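Local coordinates for protein P47 (Clostridium botulinum, PDB 6EKT) that may form part of a progenitor toxin complex that shields botulinum neurotoxin in the host gut, and resembles tubular lipid-binding proteins, at residues Y290-A295 / Y299-N304; V324-L329 / S381-W386; S334-Q339 / K389-A394; Y365-F370 / I375-L380. All blocks are in the same frame, centred on the assembly; numbering follows the deposited sequence.

Interaction 1: residues Y290-A295 / Y299-N304; sequences YGLKVA and YYPKIN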
loop_
_atom_site.group_PDB
_atom_site.type_symbol
_atom_site.label_atom_id
_atom_site.label_comp_id
_atom_site.label_asym_id
_atom_site.label_seq_id
_atom_site.Cartn_x
_atom_site.Cartn_y
_atom_site.Cartn_z
ATOM N N TYR A 290 19.304 -9.398 -29.037
ATOM C CA TYR A 290 18.845 -9.708 -30.386
ATOM C C TYR A 290 19.869 -9.266 -31.447
ATOM O O TYR A 290 20.745 -8.445 -31.183
ATOM C CB TYR A 290 17.457 -9.131 -30.666
ATOM C CG TYR A 290 17.301 -7.649 -30.397
ATOM C CD1 TYR A 290 17.547 -6.697 -31.397
ATOM C CD2 TYR A 290 16.870 -7.193 -29.149
ATOM C CE1 TYR A 290 17.369 -5.332 -31.153
ATOM C CE2 TYR A 290 16.708 -5.838 -28.899
ATOM C CZ TYR A 290 16.950 -4.912 -29.906
ATOM O OH TYR A 290 16.778 -3.564 -29.630
ATOM N N GLY A 291 19.766 -9.846 -32.631
ATOM C CA GLY A 291 20.690 -9.537 -33.719
ATOM C C GLY A 291 20.499 -8.110 -34.184
ATOM O O GLY A 291 19.374 -7.671 -34.391
ATOM N N LEU A 292 21.608 -7.394 -34.318
ATOM C CA LEU A 292 21.623 -6.027 -34.861
ATOM C C LEU A 292 22.338 -5.961 -36.196
ATOM O O LEU A 292 23.502 -6.389 -36.311
ATOM C CB LEU A 292 22.358 -5.089 -33.898
ATOM C CG LEU A 292 21.760 -4.847 -32.547
ATOM C CD1 LEU A 292 22.798 -4.051 -31.763
ATOM C CD2 LEU A 292 20.470 -4.054 -32.732
ATOM N N LYS A 293 21.667 -5.380 -37.195
ATOM C CA LYS A 293 22.234 -5.307 -38.531
ATOM C C LYS A 293 23.057 -4.040 -38.636
ATOM O O LYS A 293 22.543 -2.940 -38.450
ATOM C CB LYS A 293 21.148 -5.334 -39.620
ATOM C CG LYS A 293 21.684 -5.628 -41.011
ATOM C CD LYS A 293 20.548 -6.046 -41.939
ATOM C CE LYS A 293 20.786 -5.748 -43.403
ATOM N NZ LYS A 293 22.071 -6.273 -43.937
ATOM N N VAL A 294 24.337 -4.219 -38.904
ATOM C CA VAL A 294 25.274 -3.116 -39.130
ATOM C C VAL A 294 25.954 -3.396 -40.463
ATOM O O VAL A 294 26.608 -4.438 -40.646
ATOM C CB VAL A 294 26.303 -2.975 -37.973
ATOM C CG1 VAL A 294 27.122 -1.701 -38.141
ATOM C CG2 VAL A 294 25.613 -2.995 -36.618
ATOM N N ALA A 295 25.790 -2.461 -41.404
ATOM C CA ALA A 295 26.075 -2.676 -42.828
ATOM C C ALA A 295 25.418 -3.983 -43.321
ATOM O O ALA A 295 24.210 -4.159 -43.146
ATOM C CB ALA A 295 27.585 -2.601 -43.149
ATOM N N TYR A 299 25.011 -8.683 -35.828
ATOM C CA TYR A 299 25.924 -8.798 -34.684
ATOM C C TYR A 299 25.120 -9.010 -33.408
ATOM O O TYR A 299 23.959 -8.613 -33.325
ATOM C CB TYR A 299 26.774 -7.526 -34.569
ATOM C CG TYR A 299 27.621 -7.328 -35.777
ATOM C CD1 TYR A 299 27.116 -6.629 -36.901
ATOM C CD2 TYR A 299 28.918 -7.850 -35.836
ATOM C CE1 TYR A 299 27.887 -6.470 -38.046
ATOM C CE2 TYR A 299 29.696 -7.691 -36.987
ATOM C CZ TYR A 299 29.182 -6.977 -38.072
ATOM O OH TYR A 299 29.964 -6.833 -39.186
ATOM N N TYR A 300 25.738 -9.656 -32.425
ATOM C CA TYR A 300 25.002 -10.223 -31.304
ATOM C C TYR A 300 25.648 -9.830 -29.974
ATOM O O TYR A 300 26.443 -10.595 -29.415
ATOM C CB TYR A 300 24.977 -11.739 -31.456
ATOM C CG TYR A 300 24.258 -12.169 -32.720
ATOM C CD1 TYR A 300 22.862 -12.282 -32.741
ATOM C CD2 TYR A 300 24.973 -12.405 -33.912
ATOM C CE1 TYR A 300 22.199 -12.666 -33.904
ATOM C CE2 TYR A 300 24.316 -12.777 -35.079
ATOM C CZ TYR A 300 22.920 -12.898 -35.054
ATOM O OH TYR A 300 22.272 -13.267 -36.201
ATOM N N PRO A 301 25.285 -8.651 -29.451
ATOM C CA PRO A 301 25.875 -8.244 -28.176
ATOM C C PRO A 301 25.499 -9.194 -27.028
ATOM O O PRO A 301 24.420 -9.838 -27.044
ATOM C CB PRO A 301 25.265 -6.860 -27.920
ATOM C CG PRO A 301 24.798 -6.380 -29.252
ATOM C CD PRO A 301 24.525 -7.567 -30.106
ATOM N N LYS A 302 26.394 -9.281 -26.056
ATOM C CA LYS A 302 26.185 -10.092 -24.864
ATOM C C LYS A 302 26.323 -9.167 -23.653
ATOM O O LYS A 302 27.238 -8.335 -23.617
ATOM C CB LYS A 302 27.219 -11.230 -24.786
ATOM C CG LYS A 302 27.384 -12.055 -26.064
ATOM C CD LYS A 302 26.111 -12.828 -26.404
ATOM C CE LYS A 302 26.296 -13.563 -27.718
ATOM N NZ LYS A 302 24.988 -14.213 -28.022
ATOM N N ILE A 303 25.410 -9.270 -22.685
ATOM C CA ILE A 303 25.554 -8.501 -21.459
ATOM C C ILE A 303 25.867 -9.520 -20.375
ATOM O O ILE A 303 25.079 -10.460 -20.153
ATOM C CB ILE A 303 24.272 -7.687 -21.112
ATOM C CG1 ILE A 303 23.962 -6.657 -22.216
ATOM C CG2 ILE A 303 24.413 -6.973 -19.751
ATOM C CD1 ILE A 303 22.592 -5.983 -22.069
ATOM N N ASN A 304 27.022 -9.352 -19.731
ATOM C CA ASN A 304 27.462 -10.311 -18.727
ATOM C C ASN A 304 27.123 -9.914 -17.295
ATOM O O ASN A 304 26.971 -10.788 -16.458
ATOM C CB ASN A 304 28.947 -10.610 -18.871
ATOM C CG ASN A 304 29.277 -11.202 -20.231
ATOM O OD1 ASN A 304 28.641 -12.166 -20.670
ATOM N ND2 ASN A 304 30.234 -10.599 -20.922
HETATM O O HOH W 1 29.285 -4.596 -40.419
#
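Leu-292 and Tyr-299 form an antiparallel hydrogen-bonded pair, tied by two short backbone bonds. Leu-292 N donates to Tyr-299 O and Tyr-299 N returns a bond to Leu-292 O, each 2.8 Å. Tyr-299 has the largest buried area of its segment. Its CG stands opposite the carbonyl carbon and beside the backbone N (chi1 -62°), which brings the CD1-CE1 edge of the ring to Val-294. There Tyr-299 CE1 lies 3.8 Å from Val-294 CB, the two side chains crossing at about a right angle. Val-294 O sits in the ring plane at the same edge, 3.5 Å from Tyr-299 CE1. A water then joins the two strands: it donates to Val-294 O at 2.7 Å and hydrogen-bonds Tyr-299 OH at 2.6 Å. The motif is a tight beta hairpin of strands 292-294 and 297-311, part of the curled sheet that faces helix 374-394 in this TULIP-like fold. Tyr-299 also packs on Val-383 of that helix and on Leu-326 of the next strand. Nearer residue 290, Gly-291 CA meets the obliquely set ring of Tyr-300, 3.5 Å from its CE1, and makes a CA-H...O contact with Tyr-299 O. Leu-292 reaches the Pro-301 ring with one branch, CD1 to CG at 4.0 Å, again crossing at roughly a right angle.

Interaction 2: residues V324-L329 / S381-W386; sequences VRLTGL and SSVTHW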
loop_
_atom_site.group_PDB
_atom_site.type_symbol
_atom_site.label_atom_id
_atom_site.label_comp_id
_atom_site.label_asym_id
_atom_site.label_seq_id
_atom_site.Cartn_x
_atom_site.Cartn_y
_atom_site.Cartn_z
ATOM N N VAL A 324 30.805 -7.352 -27.536
ATOM C CA VAL A 324 30.232 -7.705 -28.838
ATOM C C VAL A 324 31.396 -8.090 -29.761
ATOM O O VAL A 324 32.389 -7.359 -29.855
ATOM C CB VAL A 324 29.323 -6.584 -29.438
ATOM C CG1 VAL A 324 30.079 -5.266 -29.658
ATOM C CG2 VAL A 324 28.602 -7.057 -30.703
ATOM N N ARG A 325 31.272 -9.254 -30.390
ATOM C CA ARG A 325 32.332 -9.784 -31.265
ATOM C C ARG A 325 31.931 -9.572 -32.720
ATOM O O ARG A 325 30.722 -9.569 -33.036
ATOM C CB ARG A 325 32.564 -11.271 -30.987
ATOM C CG ARG A 325 32.723 -11.607 -29.514
ATOM C CD ARG A 325 33.065 -13.071 -29.267
ATOM N NE ARG A 325 33.629 -13.171 -27.920
ATOM C CZ ARG A 325 34.928 -12.989 -27.630
ATOM N NH1 ARG A 325 35.844 -12.749 -28.592
ATOM N NH2 ARG A 325 35.311 -13.061 -26.370
ATOM N N LEU A 326 32.912 -9.421 -33.615
ATOM C CA LEU A 326 32.576 -9.347 -35.043
ATOM C C LEU A 326 32.156 -10.693 -35.620
ATOM O O LEU A 326 32.909 -11.678 -35.570
ATOM C CB LEU A 326 33.704 -8.740 -35.880
ATOM C CG LEU A 326 34.155 -7.317 -35.494
ATOM C CD1 LEU A 326 35.096 -6.809 -36.581
ATOM C CD2 LEU A 326 32.971 -6.369 -35.342
ATOM N N THR A 327 30.940 -10.722 -36.157
ATOM C CA THR A 327 30.432 -11.873 -36.911
ATOM C C THR A 327 31.383 -12.206 -38.060
ATOM O O THR A 327 31.729 -11.341 -38.883
ATOM C CB THR A 327 29.012 -11.574 -37.402
ATOM O OG1 THR A 327 28.202 -11.314 -36.257
ATOM C CG2 THR A 327 28.411 -12.748 -38.215
ATOM N N GLY A 328 31.846 -13.461 -38.053
ATOM C CA GLY A 328 32.802 -13.960 -39.046
ATOM C C GLY A 328 34.245 -13.624 -38.711
ATOM O O GLY A 328 35.154 -13.995 -39.443
ATOM N N LEU A 329 34.465 -12.901 -37.615
ATOM C CA LEU A 329 35.806 -12.429 -37.239
ATOM C C LEU A 329 35.793 -12.228 -35.732
ATOM O O LEU A 329 36.110 -11.147 -35.215
ATOM C CB LEU A 329 36.192 -11.154 -37.988
ATOM C CG LEU A 329 37.691 -10.776 -37.997
ATOM C CD1 LEU A 329 38.559 -11.864 -38.638
ATOM C CD2 LEU A 329 37.931 -9.445 -38.686
ATOM N N SER A 381 34.252 -0.218 -34.712
ATOM C CA SER A 381 33.785 1.089 -34.226
ATOM C C SER A 381 32.257 1.203 -34.392
ATOM O O SER A 381 31.520 1.530 -33.435
ATOM C CB SER A 381 34.515 2.195 -35.014
ATOM O OG SER A 381 34.016 3.462 -34.675
ATOM N N SER A 382 31.786 0.882 -35.587
ATOM C CA SER A 382 30.340 0.943 -35.888
ATOM C C SER A 382 29.534 -0.065 -35.074
ATOM O O SER A 382 28.495 0.287 -34.494
ATOM C CB SER A 382 30.092 0.765 -37.396
ATOM O OG SER A 382 30.492 1.963 -38.072
ATOM N N VAL A 383 30.020 -1.306 -35.004
ATOM C CA VAL A 383 29.301 -2.363 -34.285
ATOM C C VAL A 383 29.168 -1.992 -32.807
ATOM O O VAL A 383 28.101 -2.185 -32.204
ATOM C CB VAL A 383 29.965 -3.768 -34.473
ATOM C CG1 VAL A 383 29.333 -4.827 -33.551
ATOM C CG2 VAL A 383 29.815 -4.233 -35.915
ATOM N N THR A 384 30.241 -1.438 -32.235
ATOM C CA THR A 384 30.265 -1.079 -30.800
ATOM C C THR A 384 29.279 0.053 -30.513
ATOM O O THR A 384 28.492 -0.039 -29.570
ATOM C CB THR A 384 31.692 -0.723 -30.355
ATOM O OG1 THR A 384 32.561 -1.825 -30.661
ATOM C CG2 THR A 384 31.742 -0.428 -28.842
ATOM N N HIS A 385 29.293 1.081 -31.361
ATOM C CA HIS A 385 28.351 2.180 -31.296
ATOM C C HIS A 385 26.901 1.718 -31.420
ATOM O O HIS A 385 26.094 2.061 -30.548
ATOM C CB HIS A 385 28.661 3.233 -32.369
ATOM C CG HIS A 385 27.752 4.419 -32.319
ATOM N ND1 HIS A 385 27.764 5.325 -31.280
ATOM C CD2 HIS A 385 26.790 4.840 -33.173
ATOM C CE1 HIS A 385 26.851 6.258 -31.502
ATOM N NE2 HIS A 385 26.252 5.991 -32.650
ATOM N N TRP A 386 26.575 0.941 -32.462
ATOM C CA TRP A 386 25.206 0.395 -32.623
ATOM C C TRP A 386 24.767 -0.459 -31.423
ATOM O O TRP A 386 23.611 -0.375 -30.955
ATOM C CB TRP A 386 25.099 -0.432 -33.914
ATOM C CG TRP A 386 24.490 0.290 -35.080
ATOM C CD1 TRP A 386 23.282 0.009 -35.669
ATOM C CD2 TRP A 386 25.055 1.373 -35.828
ATOM N NE1 TRP A 386 23.057 0.866 -36.716
ATOM C CE2 TRP A 386 24.124 1.714 -36.834
ATOM C CE3 TRP A 386 26.248 2.107 -35.734
ATOM C CZ2 TRP A 386 24.349 2.757 -37.755
ATOM C CZ3 TRP A 386 26.474 3.149 -36.660
ATOM C CH2 TRP A 386 25.525 3.458 -37.650
#
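Val-383 sends its two methyls to two residues of 324-329, Val-324 and Leu-326. This is helix-on-sheet packing: helix 374-394 lies against the curled sheet of the TULIP-like fold, here against the end of strand 315-326. The local axes approach to 9.1 Å and run roughly antiparallel, at 150°. On Val-383, CG1 is trans to the backbone N (chi1 171°) and points at Val-324, reaching its CG2 at 3.7 Å and its CG1 at 4.0 Å. The other branch, Val-383 CG2, meets Leu-326 CD2 at 3.9 Å. Leu-326 comes to it by extension, since its CB does not point straight at the helix and the CD2 methyl covers the remaining gap. Val-383 thus spans the two, one methyl to each; all three are buried and the contact is apolar. Tyr-299 of the neighbouring strand packs on both Leu-326 and Val-383, and Pro-301 packs on Val-324. Beside this cluster Thr-384 turns its polar end elsewhere, its OG1 hydrogen-bonding Ser-334 OG of the adjoining strand and Leu-380 O one helical turn earlier. Its nearest atom to Val-324 is CA, with Thr-384 CA 4.3 Å from Val-324 CG1.

Interaction 3: residues S334-Q339 / K389-A394; sequences SDFEIQ and KSIEGA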
loop_
_atom_site.group_PDB
_atom_site.type_symbol
_atom_site.label_atom_id
_atom_site.label_comp_id
_atom_site.label_asym_id
_atom_site.label_seq_id
_atom_site.Cartn_x
_atom_site.Cartn_y
_atom_site.Cartn_z
ATOM N N SER A 334 34.745 -5.901 -28.770
ATOM C CA SER A 334 34.769 -4.765 -27.866
ATOM C C SER A 334 34.180 -5.163 -26.528
ATOM O O SER A 334 33.187 -5.887 -26.497
ATOM C CB SER A 334 33.893 -3.648 -28.417
ATOM O OG SER A 334 34.586 -2.950 -29.411
ATOM N N ASP A 335 34.795 -4.698 -25.443
ATOM C CA ASP A 335 34.106 -4.604 -24.156
ATOM C C ASP A 335 33.373 -3.276 -24.091
ATOM O O ASP A 335 33.863 -2.276 -24.623
ATOM C CB ASP A 335 35.100 -4.666 -22.998
ATOM C CG ASP A 335 35.898 -5.947 -22.986
ATOM O OD1 ASP A 335 35.302 -7.024 -22.894
ATOM O OD2 ASP A 335 37.127 -5.855 -23.084
ATOM N N PHE A 336 32.211 -3.271 -23.436
ATOM C CA PHE A 336 31.520 -2.017 -23.158
ATOM C C PHE A 336 30.855 -1.984 -21.780
ATOM O O PHE A 336 30.572 -3.022 -21.183
ATOM C CB PHE A 336 30.510 -1.688 -24.254
ATOM C CG PHE A 336 29.474 -2.761 -24.460
ATOM C CD1 PHE A 336 28.376 -2.871 -23.588
ATOM C CD2 PHE A 336 29.582 -3.646 -25.515
ATOM C CE1 PHE A 336 27.410 -3.858 -23.773
ATOM C CE2 PHE A 336 28.604 -4.635 -25.712
ATOM C CZ PHE A 336 27.526 -4.738 -24.836
ATOM N N GLU A 337 30.626 -0.773 -21.286
ATOM C CA GLU A 337 29.907 -0.579 -20.028
ATOM C C GLU A 337 28.923 0.529 -20.251
ATOM O O GLU A 337 29.231 1.470 -20.975
ATOM C CB GLU A 337 30.888 -0.170 -18.921
ATOM C CG GLU A 337 31.784 -1.314 -18.491
ATOM C CD GLU A 337 32.635 -0.985 -17.274
ATOM O OE1 GLU A 337 32.087 -0.525 -16.246
ATOM O OE2 GLU A 337 33.857 -1.213 -17.354
ATOM N N ILE A 338 27.747 0.438 -19.633
ATOM C CA ILE A 338 26.736 1.467 -19.775
ATOM C C ILE A 338 26.195 1.766 -18.379
ATOM O O ILE A 338 25.975 0.845 -17.582
ATOM C CB ILE A 338 25.571 0.999 -20.703
ATOM C CG1 ILE A 338 26.086 0.719 -22.130
ATOM C CG2 ILE A 338 24.452 2.038 -20.800
ATOM C CD1 ILE A 338 25.085 0.006 -23.015
ATOM N N GLN A 339 25.956 3.053 -18.124
ATOM C CA GLN A 339 25.255 3.515 -16.930
ATOM C C GLN A 339 24.075 4.408 -17.338
ATOM O O GLN A 339 24.291 5.488 -17.897
ATOM C CB GLN A 339 26.228 4.272 -16.017
ATOM C CG GLN A 339 27.477 3.485 -15.616
ATOM C CD GLN A 339 28.635 3.648 -16.582
ATOM O OE1 GLN A 339 28.781 4.682 -17.239
ATOM N NE2 GLN A 339 29.480 2.625 -16.665
ATOM N N LYS A 389 24.111 1.913 -28.392
ATOM C CA LYS A 389 22.872 2.700 -28.640
ATOM C C LYS A 389 21.625 1.816 -28.564
ATOM O O LYS A 389 20.598 2.225 -27.979
ATOM C CB LYS A 389 22.928 3.441 -29.969
ATOM C CG LYS A 389 23.994 4.548 -29.991
ATOM C CD LYS A 389 23.587 5.764 -29.192
ATOM C CE LYS A 389 22.389 6.487 -29.810
ATOM N NZ LYS A 389 21.954 7.650 -28.973
ATOM N N SER A 390 21.732 0.601 -29.107
ATOM C CA SER A 390 20.606 -0.357 -29.053
ATOM C C SER A 390 20.186 -0.645 -27.613
ATOM O O SER A 390 19.005 -0.506 -27.262
ATOM C CB SER A 390 20.941 -1.666 -29.783
ATOM O OG SER A 390 19.825 -2.542 -29.744
ATOM N N ILE A 391 21.162 -1.029 -26.788
ATOM C CA ILE A 391 20.915 -1.371 -25.396
ATOM C C ILE A 391 20.364 -0.156 -24.646
ATOM O O ILE A 391 19.319 -0.262 -23.980
ATOM C CB ILE A 391 22.174 -1.947 -24.716
ATOM C CG1 ILE A 391 22.569 -3.268 -25.394
ATOM C CG2 ILE A 391 21.969 -2.101 -23.197
ATOM C CD1 ILE A 391 23.954 -3.770 -25.011
ATOM N N GLU A 392 21.022 1.000 -24.792
ATOM C CA GLU A 392 20.575 2.234 -24.103
ATOM C C GLU A 392 19.132 2.546 -24.421
ATOM O O GLU A 392 18.374 2.908 -23.536
ATOM C CB GLU A 392 21.444 3.439 -24.482
ATOM C CG GLU A 392 22.826 3.371 -23.844
ATOM C CD GLU A 392 23.779 4.437 -24.348
ATOM O OE1 GLU A 392 23.483 5.095 -25.377
ATOM O OE2 GLU A 392 24.836 4.618 -23.691
ATOM N N GLY A 393 18.756 2.375 -25.691
ATOM C CA GLY A 393 17.415 2.733 -26.144
ATOM C C GLY A 393 16.366 1.731 -25.672
ATOM O O GLY A 393 15.179 2.048 -25.647
ATOM N N ALA A 394 16.809 0.528 -25.313
ATOM C CA ALA A 394 15.892 -0.553 -24.930
ATOM C C ALA A 394 15.657 -0.606 -23.416
ATOM O O ALA A 394 14.841 -1.390 -22.963
ATOM C CB ALA A 394 16.418 -1.889 -25.418
#
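Phe-336 and Ile-338, alternate residues of one strand, both pack on Ile-391, and Ile-338 also meets Glu-392. This is helix against sheet in the TULIP-like fold: strand 329-347 passes beside the late turns of helix 374-394, the local axes 9.8 Å apart and running in nearly the same direction, at 24°. Along the strand, Asp-335 precedes the packing residues, and its OD2 hydrogen-bonds His-368 NE2 of the next strand. Phe-336 follows. Its CG is wedged between the backbone N and the carbonyl carbon (chi1 58°), a position that lifts the ring from the sheet toward the helix. Ile-391 reaches out from the opposite direction, and its CD1 methyl lies 3.7 Å from both CE1 and CZ of the Phe-336 ring, meeting it obliquely. Leu-320 of strand 315-326 packs on Phe-336, on Ile-338 and on Ile-391, and so sits within the same apolar patch. Beyond Glu-337, Ile-338 divides its two ends between two residues of the helix. Its CD1 passes obliquely over the branched base of Ile-391, 3.8 Å from CG2 and 3.9 Å from CB. Ile-391 therefore spans the contact, its long branch on the phenyl ring and its short branch on Ile-338. Glu-392 is partly exposed. With CG beside the backbone N (chi1 -73°), Glu-392 lays its CG 3.7 Å from Ile-338 CG2; the chain runs on extended, its OE2 3.9 Å from that methyl.

Interaction 4: residues Y365-F370 / I375-L380; sequences YKYHLF and ISLAVL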
loop_
_atom_site.group_PDB
_atom_site.type_symbol
_atom_site.label_atom_id
_atom_site.label_comp_id
_atom_site.label_asym_id
_atom_site.label_seq_id
_atom_site.Cartn_x
_atom_site.Cartn_y
_atom_site.Cartn_z
ATOM N N TYR A 365 34.101 1.933 -23.658
ATOM C CA TYR A 365 34.352 0.724 -24.427
ATOM C C TYR A 365 35.838 0.532 -24.579
ATOM O O TYR A 365 36.623 1.499 -24.418
ATOM C CB TYR A 365 33.662 0.781 -25.809
ATOM C CG TYR A 365 34.006 2.016 -26.610
ATOM C CD1 TYR A 365 35.127 2.045 -27.430
ATOM C CD2 TYR A 365 33.210 3.155 -26.536
ATOM C CE1 TYR A 365 35.465 3.189 -28.159
ATOM C CE2 TYR A 365 33.525 4.304 -27.270
ATOM C CZ TYR A 365 34.648 4.308 -28.077
ATOM O OH TYR A 365 34.965 5.435 -28.784
ATOM N N LYS A 366 36.221 -0.709 -24.862
ATOM C CA LYS A 366 37.623 -1.037 -25.156
ATOM C C LYS A 366 37.636 -1.936 -26.382
ATOM O O LYS A 366 37.036 -3.027 -26.347
ATOM C CB LYS A 366 38.284 -1.745 -23.969
ATOM C CG LYS A 366 39.771 -1.974 -24.220
ATOM C CD LYS A 366 40.498 -2.354 -22.935
ATOM C CE LYS A 366 41.944 -2.733 -23.224
ATOM N NZ LYS A 366 42.547 -1.888 -24.302
ATOM N N TYR A 367 38.311 -1.484 -27.451
ATOM C CA TYR A 367 38.481 -2.316 -28.658
ATOM C C TYR A 367 39.603 -3.339 -28.497
ATOM O O TYR A 367 40.640 -3.019 -27.932
ATOM C CB TYR A 367 38.854 -1.474 -29.881
ATOM C CG TYR A 367 37.872 -0.406 -30.283
ATOM C CD1 TYR A 367 36.487 -0.609 -30.167
ATOM C CD2 TYR A 367 38.326 0.788 -30.844
ATOM C CE1 TYR A 367 35.581 0.385 -30.558
ATOM C CE2 TYR A 367 37.430 1.777 -31.246
ATOM C CZ TYR A 367 36.070 1.565 -31.122
ATOM O OH TYR A 367 35.192 2.560 -31.505
ATOM N N HIS A 368 39.411 -4.531 -29.055
ATOM C CA HIS A 368 40.453 -5.551 -29.133
ATOM C C HIS A 368 40.660 -5.884 -30.617
ATOM O O HIS A 368 39.834 -6.565 -31.228
ATOM C CB HIS A 368 40.035 -6.787 -28.348
ATOM C CG HIS A 368 39.818 -6.522 -26.894
ATOM N ND1 HIS A 368 40.803 -6.733 -25.945
ATOM C CD2 HIS A 368 38.749 -6.032 -26.227
ATOM C CE1 HIS A 368 40.337 -6.396 -24.752
ATOM N NE2 HIS A 368 39.092 -5.972 -24.894
ATOM N N LEU A 369 41.751 -5.367 -31.177
ATOM C CA LEU A 369 42.021 -5.349 -32.621
ATOM C C LEU A 369 43.506 -5.604 -32.793
ATOM O O LEU A 369 44.297 -5.200 -31.931
ATOM C CB LEU A 369 41.773 -3.937 -33.181
ATOM C CG LEU A 369 40.360 -3.424 -33.286
ATOM C CD1 LEU A 369 40.372 -1.922 -33.288
ATOM C CD2 LEU A 369 39.804 -3.945 -34.598
ATOM N N PHE A 370 43.894 -6.217 -33.907
ATOM C CA PHE A 370 45.317 -6.314 -34.236
ATOM C C PHE A 370 45.867 -4.906 -34.587
ATOM O O PHE A 370 45.203 -4.164 -35.302
ATOM C CB PHE A 370 45.533 -7.290 -35.397
ATOM C CG PHE A 370 46.980 -7.579 -35.668
ATOM C CD1 PHE A 370 47.665 -8.534 -34.917
ATOM C CD2 PHE A 370 47.668 -6.870 -36.660
ATOM C CE1 PHE A 370 49.029 -8.781 -35.156
ATOM C CE2 PHE A 370 49.014 -7.110 -36.904
ATOM C CZ PHE A 370 49.699 -8.065 -36.150
ATOM N N ILE A 375 40.851 -1.539 -41.309
ATOM C CA ILE A 375 39.603 -2.109 -41.861
ATOM C C ILE A 375 38.736 -2.607 -40.693
ATOM O O ILE A 375 37.573 -2.197 -40.565
ATOM C CB ILE A 375 39.862 -3.227 -42.918
ATOM C CG1 ILE A 375 40.717 -2.741 -44.111
ATOM C CG2 ILE A 375 38.556 -3.853 -43.418
ATOM C CD1 ILE A 375 40.320 -1.409 -44.716
ATOM N N SER A 376 39.324 -3.458 -39.838
ATOM C CA SER A 376 38.619 -4.017 -38.675
ATOM C C SER A 376 38.240 -2.962 -37.689
ATOM O O SER A 376 37.197 -3.075 -37.072
ATOM C CB SER A 376 39.432 -5.085 -37.956
ATOM O OG SER A 376 39.574 -6.220 -38.787
ATOM N N LEU A 377 39.091 -1.951 -37.521
ATOM C CA LEU A 377 38.769 -0.820 -36.640
ATOM C C LEU A 377 37.468 -0.138 -37.051
ATOM O O LEU A 377 36.607 0.095 -36.189
ATOM C CB LEU A 377 39.922 0.210 -36.574
ATOM C CG LEU A 377 39.651 1.506 -35.788
ATOM C CD1 LEU A 377 39.348 1.288 -34.321
ATOM C CD2 LEU A 377 40.817 2.486 -35.915
ATOM N N ALA A 378 37.328 0.184 -38.346
ATOM C CA ALA A 378 36.109 0.855 -38.840
ATOM C C ALA A 378 34.856 -0.006 -38.580
ATOM O O ALA A 378 33.814 0.515 -38.177
ATOM C CB ALA A 378 36.219 1.208 -40.312
ATOM N N VAL A 379 34.983 -1.312 -38.773
ATOM C CA VAL A 379 33.831 -2.228 -38.610
ATOM C C VAL A 379 33.477 -2.304 -37.111
ATOM O O VAL A 379 32.308 -2.136 -36.734
ATOM C CB VAL A 379 34.107 -3.626 -39.185
ATOM C CG1 VAL A 379 32.931 -4.580 -38.968
ATOM C CG2 VAL A 379 34.419 -3.534 -40.692
ATOM N N LEU A 380 34.484 -2.558 -36.277
ATOM C CA LEU A 380 34.267 -2.655 -34.827
ATOM C C LEU A 380 33.734 -1.348 -34.232
ATOM O O LEU A 380 32.874 -1.373 -33.334
ATOM C CB LEU A 380 35.552 -3.083 -34.119
ATOM C CG LEU A 380 35.431 -3.432 -32.634
ATOM C CD1 LEU A 380 34.412 -4.548 -32.381
ATOM C CD2 LEU A 380 36.831 -3.777 -32.109
#
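Leu-380 N donates to Ser-376 O at 2.9 Å, the helical bond that sets these two residues one turn apart on the side of helix 374-394 facing Tyr-367 and Leu-369. The contact closes a strand-to-helix connection: strand 352-368 ends here and, after a short loop, the chain turns back over the sheet as the helix, the two local axes roughly antiparallel at 147°. Between them the packing is apolar. Leu-380 and Tyr-367 run antiparallel alongside each other, Leu-380 CD2 placed obliquely 3.7 Å from Tyr-367 CD1. Leu-380 CD2 also lies 3.7 Å from Leu-369 CG, so one branch of Leu-380 fills the angle between Tyr-367 and Leu-369. Leu-377 reaches both as well. With CG trans to the backbone N (chi1 174°), Leu-377 brings its CD1 obliquely to the CD2-CE2 half of the same ring, 3.7 Å from Tyr-367 CE2, and within 3.5 Å of Leu-369 CD1. Tyr-367 crosses Leu-377 at about a right angle, and its hydroxyl goes on to a weak hydrogen bond with Ser-381 OG. The first turn of the helix is braced by Ser-376 OG, which hydrogen-bonds Asp-373 OD2, while Val-332 of strand 329-347 packs on Leu-369. Facing Ser-376, the second methyl of Leu-369 completes the contact, its CD2 3.6 Å from Ser-376 CB.

Interactions 2, 3 and 4 all hold helix 374-394 to the curled sheet, each through a different strand, whereas interaction 1 joins two strands of that sheet. The chemistry follows: backbone hydrogen bonds and a water in the hairpin, methyl and ring packing under the helix. Interactions 2 and 3 are buried; 1 and 4 are only partly so, 4 lying farthest from the chain's centre. Neighbouring strands connect them. Val-324 O accepts from Ser-334 N between interactions 2 and 3, and Asp-335 O from Lys-366 N between 3 and 4. Tyr-290 OH and Ser-390 OG probably hydrogen-bond, linking 1 to 3.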